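Local atomic coordinates of Alr4995 protein (Nostoc sp., PDB entry 6LRF), a protein that probably works as a bifunctional enzyme of arginine catabolism, pairing arginine dihydrolase with ornithine cyclodeaminase activity. Residues L304-N318 and E332-I346. Numbering follows the deposited sequence.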
loop_
_atom_site.group_PDB
_atom_site.type_symbol
_atom_site.label_atom_id
_atom_site.label_comp_id
_atom_site.label_asym_id
_atom_site.label_seq_id
_atom_site.Cartn_x
_atom_site.Cartn_y
_atom_site.Cartn_z
ATOM N N LEU B 304 -19.459 27.554 -7.025
ATOM C CA LEU B 304 -19.736 27.390 -8.449
ATOM C C LEU B 304 -19.548 25.948 -8.914
ATOM O O LEU B 304 -20.350 25.429 -9.693
ATOM C CB LEU B 304 -18.859 28.343 -9.265
ATOM C CG LEU B 304 -19.066 29.790 -8.820
ATOM C CD1 LEU B 304 -18.285 30.793 -9.677
ATOM C CD2 LEU B 304 -20.554 30.150 -8.769
ATOM N N ASP B 305 -18.508 25.291 -8.422
ATOM C CA ASP B 305 -18.247 23.884 -8.737
ATOM C C ASP B 305 -19.360 22.942 -8.317
ATOM O O ASP B 305 -19.727 22.031 -9.060
ATOM C CB ASP B 305 -16.942 23.421 -8.073
ATOM C CG ASP B 305 -15.725 23.719 -8.922
ATOM O OD1 ASP B 305 -15.696 24.796 -9.558
ATOM O OD2 ASP B 305 -14.804 22.871 -8.968
HETATM N N MSE B 306 -19.869 23.138 -7.112
HETATM C CA MSE B 306 -20.975 22.330 -6.621
HETATM C C MSE B 306 -22.225 22.501 -7.458
HETATM O O MSE B 306 -22.895 21.532 -7.756
HETATM C CB MSE B 306 -21.305 22.683 -5.177
HETATM C CG MSE B 306 -20.374 22.056 -4.181
HETATM SE SE MSE B 306 -20.596 22.883 -2.422
HETATM C CE MSE B 306 -19.512 21.595 -1.397
ATOM N N ILE B 307 -22.558 23.746 -7.773
ATOM C CA ILE B 307 -23.712 24.044 -8.601
ATOM C C ILE B 307 -23.653 23.224 -9.901
ATOM O O ILE B 307 -24.543 22.413 -10.175
ATOM C CB ILE B 307 -23.787 25.562 -8.906
ATOM C CG1 ILE B 307 -24.043 26.345 -7.612
ATOM C CG2 ILE B 307 -24.855 25.843 -9.950
ATOM C CD1 ILE B 307 -24.061 27.864 -7.772
ATOM N N VAL B 308 -22.571 23.369 -10.663
ATOM C CA VAL B 308 -22.455 22.675 -11.954
ATOM C C VAL B 308 -22.334 21.146 -11.825
ATOM O O VAL B 308 -22.918 20.392 -12.623
ATOM C CB VAL B 308 -21.251 23.211 -12.768
ATOM C CG1 VAL B 308 -21.079 22.433 -14.060
ATOM C CG2 VAL B 308 -21.435 24.679 -13.055
ATOM N N ASP B 309 -21.590 20.682 -10.824
ATOM C CA ASP B 309 -21.377 19.243 -10.659
ATOM C C ASP B 309 -22.655 18.502 -10.298
ATOM O O ASP B 309 -22.837 17.353 -10.693
ATOM C CB ASP B 309 -20.308 18.972 -9.594
ATOM C CG ASP B 309 -18.893 19.188 -10.122
ATOM O OD1 ASP B 309 -18.746 19.684 -11.262
ATOM O OD2 ASP B 309 -17.923 18.871 -9.400
ATOM N N THR B 310 -23.529 19.173 -9.548
ATOM C CA THR B 310 -24.803 18.601 -9.097
ATOM C C THR B 310 -25.883 18.627 -10.200
ATOM O O THR B 310 -26.895 17.923 -10.121
ATOM C CB THR B 310 -25.311 19.354 -7.844
ATOM O OG1 THR B 310 -24.279 19.366 -6.845
ATOM C CG2 THR B 310 -26.566 18.702 -7.259
ATOM N N GLY B 311 -25.663 19.425 -11.243
ATOM C CA GLY B 311 -26.579 19.428 -12.374
ATOM C C GLY B 311 -27.259 20.755 -12.648
ATOM O O GLY B 311 -28.213 20.822 -13.434
ATOM N N GLY B 312 -26.769 21.816 -12.017
ATOM C CA GLY B 312 -27.319 23.141 -12.223
ATOM C C GLY B 312 -26.478 24.016 -13.133
ATOM O O GLY B 312 -25.570 23.542 -13.799
ATOM N N SER B 313 -26.801 25.303 -13.176
ATOM C CA SER B 313 -25.967 26.283 -13.863
ATOM C C SER B 313 -26.015 27.564 -13.065
ATOM O O SER B 313 -26.804 27.681 -12.127
ATOM C CB SER B 313 -26.429 26.529 -15.307
ATOM O OG SER B 313 -27.688 27.170 -15.334
ATOM N N PHE B 314 -25.176 28.528 -13.423
ATOM C CA PHE B 314 -25.114 29.749 -12.634
ATOM C C PHE B 314 -24.806 30.958 -13.486
ATOM O O PHE B 314 -24.315 30.847 -14.595
ATOM C CB PHE B 314 -24.057 29.631 -11.527
ATOM C CG PHE B 314 -22.650 29.533 -12.043
ATOM C CD1 PHE B 314 -21.927 30.677 -12.370
ATOM C CD2 PHE B 314 -22.047 28.302 -12.204
ATOM C CE1 PHE B 314 -20.643 30.583 -12.863
ATOM C CE2 PHE B 314 -20.756 28.203 -12.690
ATOM C CZ PHE B 314 -20.056 29.349 -13.020
ATOM N N GLN B 315 -25.070 32.117 -12.916
ATOM C CA GLN B 315 -24.668 33.378 -13.506
ATOM C C GLN B 315 -24.281 34.300 -12.355
ATOM O O GLN B 315 -25.103 34.567 -11.484
ATOM C CB GLN B 315 -25.809 33.971 -14.338
ATOM C CG GLN B 315 -25.389 35.074 -15.308
ATOM C CD GLN B 315 -26.578 35.747 -15.975
ATOM O OE1 GLN B 315 -27.740 35.399 -15.723
ATOM N NE2 GLN B 315 -26.293 36.726 -16.826
ATOM N N VAL B 316 -23.036 34.766 -12.325
ATOM C CA VAL B 316 -22.652 35.737 -11.302
ATOM C C VAL B 316 -23.225 37.106 -11.689
ATOM O O VAL B 316 -22.840 37.681 -12.690
ATOM C CB VAL B 316 -21.123 35.817 -11.123
ATOM C CG1 VAL B 316 -20.782 36.752 -9.970
ATOM C CG2 VAL B 316 -20.541 34.428 -10.883
ATOM N N LEU B 317 -24.169 37.612 -10.913
ATOM C CA LEU B 317 -24.834 38.857 -11.275
ATOM C C LEU B 317 -24.011 40.089 -10.916
ATOM O O LEU B 317 -24.123 41.134 -11.567
ATOM C CB LEU B 317 -26.195 38.928 -10.605
ATOM C CG LEU B 317 -27.046 37.742 -11.052
ATOM C CD1 LEU B 317 -28.426 37.811 -10.437
ATOM C CD2 LEU B 317 -27.111 37.706 -12.582
ATOM N N ASN B 318 -23.188 39.971 -9.878
ATOM C CA ASN B 318 -22.354 41.086 -9.460
ATOM C C ASN B 318 -21.310 40.671 -8.437
ATOM O O ASN B 318 -21.438 39.645 -7.771
ATOM C CB ASN B 318 -23.212 42.216 -8.882
ATOM C CG ASN B 318 -24.098 41.750 -7.753
ATOM O OD1 ASN B 318 -23.635 41.562 -6.628
ATOM N ND2 ASN B 318 -25.385 41.554 -8.045
ATOM N N GLU B 332 -23.401 38.166 -5.768
ATOM C CA GLU B 332 -24.762 37.679 -5.939
ATOM C C GLU B 332 -24.769 36.790 -7.160
ATOM O O GLU B 332 -24.230 37.141 -8.210
ATOM C CB GLU B 332 -25.759 38.829 -6.051
ATOM C CG GLU B 332 -26.191 39.330 -4.667
ATOM C CD GLU B 332 -26.888 40.687 -4.681
ATOM O OE1 GLU B 332 -27.347 41.125 -5.762
ATOM O OE2 GLU B 332 -26.974 41.315 -3.597
ATOM N N VAL B 333 -25.336 35.606 -6.992
ATOM C CA VAL B 333 -25.252 34.566 -8.008
ATOM C C VAL B 333 -26.652 34.024 -8.297
ATOM O O VAL B 333 -27.384 33.670 -7.378
ATOM C CB VAL B 333 -24.318 33.410 -7.548
ATOM C CG1 VAL B 333 -24.272 32.297 -8.577
ATOM C CG2 VAL B 333 -22.894 33.937 -7.278
ATOM N N LYS B 334 -27.038 33.986 -9.565
ATOM C CA LYS B 334 -28.300 33.352 -9.924
ATOM C C LYS B 334 -28.020 31.874 -10.170
ATOM O O LYS B 334 -27.198 31.526 -11.005
ATOM C CB LYS B 334 -28.928 34.013 -11.154
ATOM C CG LYS B 334 -30.364 33.569 -11.444
ATOM C CD LYS B 334 -30.951 34.310 -12.646
ATOM C CE LYS B 334 -30.240 33.950 -13.952
ATOM N NZ LYS B 334 -30.554 32.560 -14.374
ATOM N N VAL B 335 -28.688 31.016 -9.414
ATOM C CA VAL B 335 -28.530 29.574 -9.552
ATOM C C VAL B 335 -29.731 29.013 -10.300
ATOM O O VAL B 335 -30.860 29.366 -9.979
ATOM C CB VAL B 335 -28.431 28.878 -8.179
ATOM C CG1 VAL B 335 -28.127 27.400 -8.357
ATOM C CG2 VAL B 335 -27.383 29.554 -7.302
ATOM N N SER B 336 -29.495 28.159 -11.292
ATOM C CA SER B 336 -30.597 27.463 -11.960
ATOM C C SER B 336 -30.446 25.964 -11.813
ATOM O O SER B 336 -29.326 25.441 -11.771
ATOM C CB SER B 336 -30.667 27.823 -13.454
ATOM O OG SER B 336 -30.833 29.218 -13.640
ATOM N N ALA B 337 -31.585 25.284 -11.754
ATOM C CA ALA B 337 -31.643 23.831 -11.665
ATOM C C ALA B 337 -32.731 23.302 -12.598
ATOM O O ALA B 337 -33.697 24.005 -12.875
ATOM C CB ALA B 337 -31.917 23.400 -10.226
ATOM N N PRO B 338 -32.580 22.068 -13.088
ATOM C CA PRO B 338 -33.549 21.520 -14.044
ATOM C C PRO B 338 -34.865 21.073 -13.384
ATOM O O PRO B 338 -35.866 20.838 -14.076
ATOM C CB PRO B 338 -32.797 20.325 -14.641
ATOM C CG PRO B 338 -31.857 19.886 -13.503
ATOM C CD PRO B 338 -31.419 21.173 -12.887
ATOM N N SER B 339 -34.860 20.944 -12.062
ATOM C CA SER B 339 -36.034 20.493 -11.315
ATOM C C SER B 339 -35.899 20.917 -9.866
ATOM O O SER B 339 -34.812 21.329 -9.430
ATOM C CB SER B 339 -36.177 18.980 -11.379
ATOM O OG SER B 339 -35.224 18.387 -10.513
ATOM N N HIS B 340 -36.984 20.790 -9.109
ATOM C CA HIS B 340 -36.962 21.150 -7.698
ATOM C C HIS B 340 -36.023 20.246 -6.918
ATOM O O HIS B 340 -35.290 20.698 -6.028
ATOM C CB HIS B 340 -38.362 21.084 -7.080
ATOM C CG HIS B 340 -38.436 21.698 -5.714
ATOM N ND1 HIS B 340 -37.957 22.965 -5.441
ATOM C CD2 HIS B 340 -38.921 21.222 -4.543
ATOM C CE1 HIS B 340 -38.148 23.243 -4.164
ATOM N NE2 HIS B 340 -38.730 22.200 -3.596
ATOM N N GLU B 341 -36.045 18.965 -7.250
ATOM C CA GLU B 341 -35.200 18.001 -6.568
ATOM C C GLU B 341 -33.728 18.391 -6.673
ATOM O O GLU B 341 -32.999 18.379 -5.677
ATOM C CB GLU B 341 -35.436 16.621 -7.151
ATOM C CG GLU B 341 -34.475 15.561 -6.672
ATOM C CD GLU B 341 -34.530 14.329 -7.555
ATOM O OE1 GLU B 341 -35.432 14.280 -8.428
ATOM O OE2 GLU B 341 -33.688 13.417 -7.379
ATOM N N VAL B 342 -33.286 18.768 -7.870
ATOM C CA VAL B 342 -31.871 19.106 -8.057
ATOM C C VAL B 342 -31.558 20.443 -7.370
ATOM O O VAL B 342 -30.483 20.619 -6.774
ATOM C CB VAL B 342 -31.476 19.156 -9.559
ATOM C CG1 VAL B 342 -30.057 19.700 -9.732
ATOM C CG2 VAL B 342 -31.603 17.770 -10.194
HETATM N N MSE B 343 -32.503 21.381 -7.439
HETATM C CA MSE B 343 -32.373 22.658 -6.728
HETATM C C MSE B 343 -32.182 22.463 -5.212
HETATM O O MSE B 343 -31.377 23.147 -4.585
HETATM C CB MSE B 343 -33.599 23.542 -6.976
HETATM C CG MSE B 343 -33.519 24.890 -6.261
HETATM SE SE MSE B 343 -31.936 25.988 -6.830
HETATM C CE MSE B 343 -32.762 26.985 -8.340
ATOM N N GLU B 344 -32.926 21.536 -4.626
ATOM C CA GLU B 344 -32.789 21.250 -3.199
ATOM C C GLU B 344 -31.414 20.689 -2.869
ATOM O O GLU B 344 -30.817 21.006 -1.828
ATOM C CB GLU B 344 -33.852 20.259 -2.751
ATOM C CG GLU B 344 -35.263 20.789 -2.823
ATOM C CD GLU B 344 -36.266 19.777 -2.314
ATOM O OE1 GLU B 344 -36.424 18.706 -2.953
ATOM O OE2 GLU B 344 -36.867 20.048 -1.253
ATOM N N GLU B 345 -30.912 19.843 -3.751
ATOM C CA GLU B 345 -29.600 19.266 -3.547
ATOM C C GLU B 345 -28.523 20.372 -3.563
ATOM O O GLU B 345 -27.626 20.404 -2.707
ATOM C CB GLU B 345 -29.330 18.211 -4.608
ATOM C CG GLU B 345 -28.101 17.372 -4.347
ATOM C CD GLU B 345 -28.412 16.044 -3.661
ATOM O OE1 GLU B 345 -29.449 15.407 -3.997
ATOM O OE2 GLU B 345 -27.605 15.640 -2.788
ATOM N N ILE B 346 -28.638 21.290 -4.519
ATOM C CA ILE B 346 -27.710 22.409 -4.644
ATOM C C ILE B 346 -27.772 23.338 -3.443
ATOM O O ILE B 346 -26.746 23.683 -2.860
ATOM C CB ILE B 346 -27.990 23.225 -5.932
ATOM C CG1 ILE B 346 -27.650 22.401 -7.183
ATOM C CG2 ILE B 346 -27.230 24.546 -5.924
ATOM C CD1 ILE B 346 -28.277 22.945 -8.465
#
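Ile307 lays its CD1 against Val335 CG2 at 3.8 Å, and its CG1 meets Ile346 CG2, whose side chain runs across it at about a right angle. This is the tight end of the contact, where side chains of both helices close over strand 332-337. Next along the helix, Thr310 has OG1 turned back onto Met306 O; CG2, trans to the backbone N (chi1 -53° for OG1), is thereby put 3.6 Å from Glu345 CG. The chain then reverses through a Schellman motif at Gly311. Gly312 follows with its CA 3.9 Å from Ile346 CD1; a beta carbon there would clash with that methyl and with Ser336 O.

From this turn, strands 313-318 and 332-337 run antiparallel, Ser313 with Ser336 and Gln315 with Lys334 being hydrogen-bonded pairs. Phe314, Val316, Val333 and Val335 share the face turned to helix 304-310, whose Leu304 sets CD2 3.8 Å above the Phe314 ring, over its centre. On the other face, Gln315 OE1 comes to Lys334 CE without a hydrogen bond across the contact; Lys334 NZ is salt-bridged to Asp143.

Toward Asn318 the contact is more polar and more open to solvent, with Leu317 exposed at its margin. A classic beta bulge sets Leu317 and Asn318 opposite Glu332, whose O accepts a 2.7 Å bond from Leu317 N and a weak one from Asn318 N. Asn318 ND2 reaches Glu332 OE1 (3.0 Å) from above the carboxylate, the two planes 78° apart, while OE2 is salt-bridged to Arg289. An alanine in place of Asn318 would leave Glu332 OE1 without this amide donor and is likely to give the carboxylate more freedom to turn. Helix, strand, strand and helix thus form an alpha-beta-beta-alpha unit, its hairpin at the edge of a mixed sheet within this chain, in the LOR/SDH conserved region.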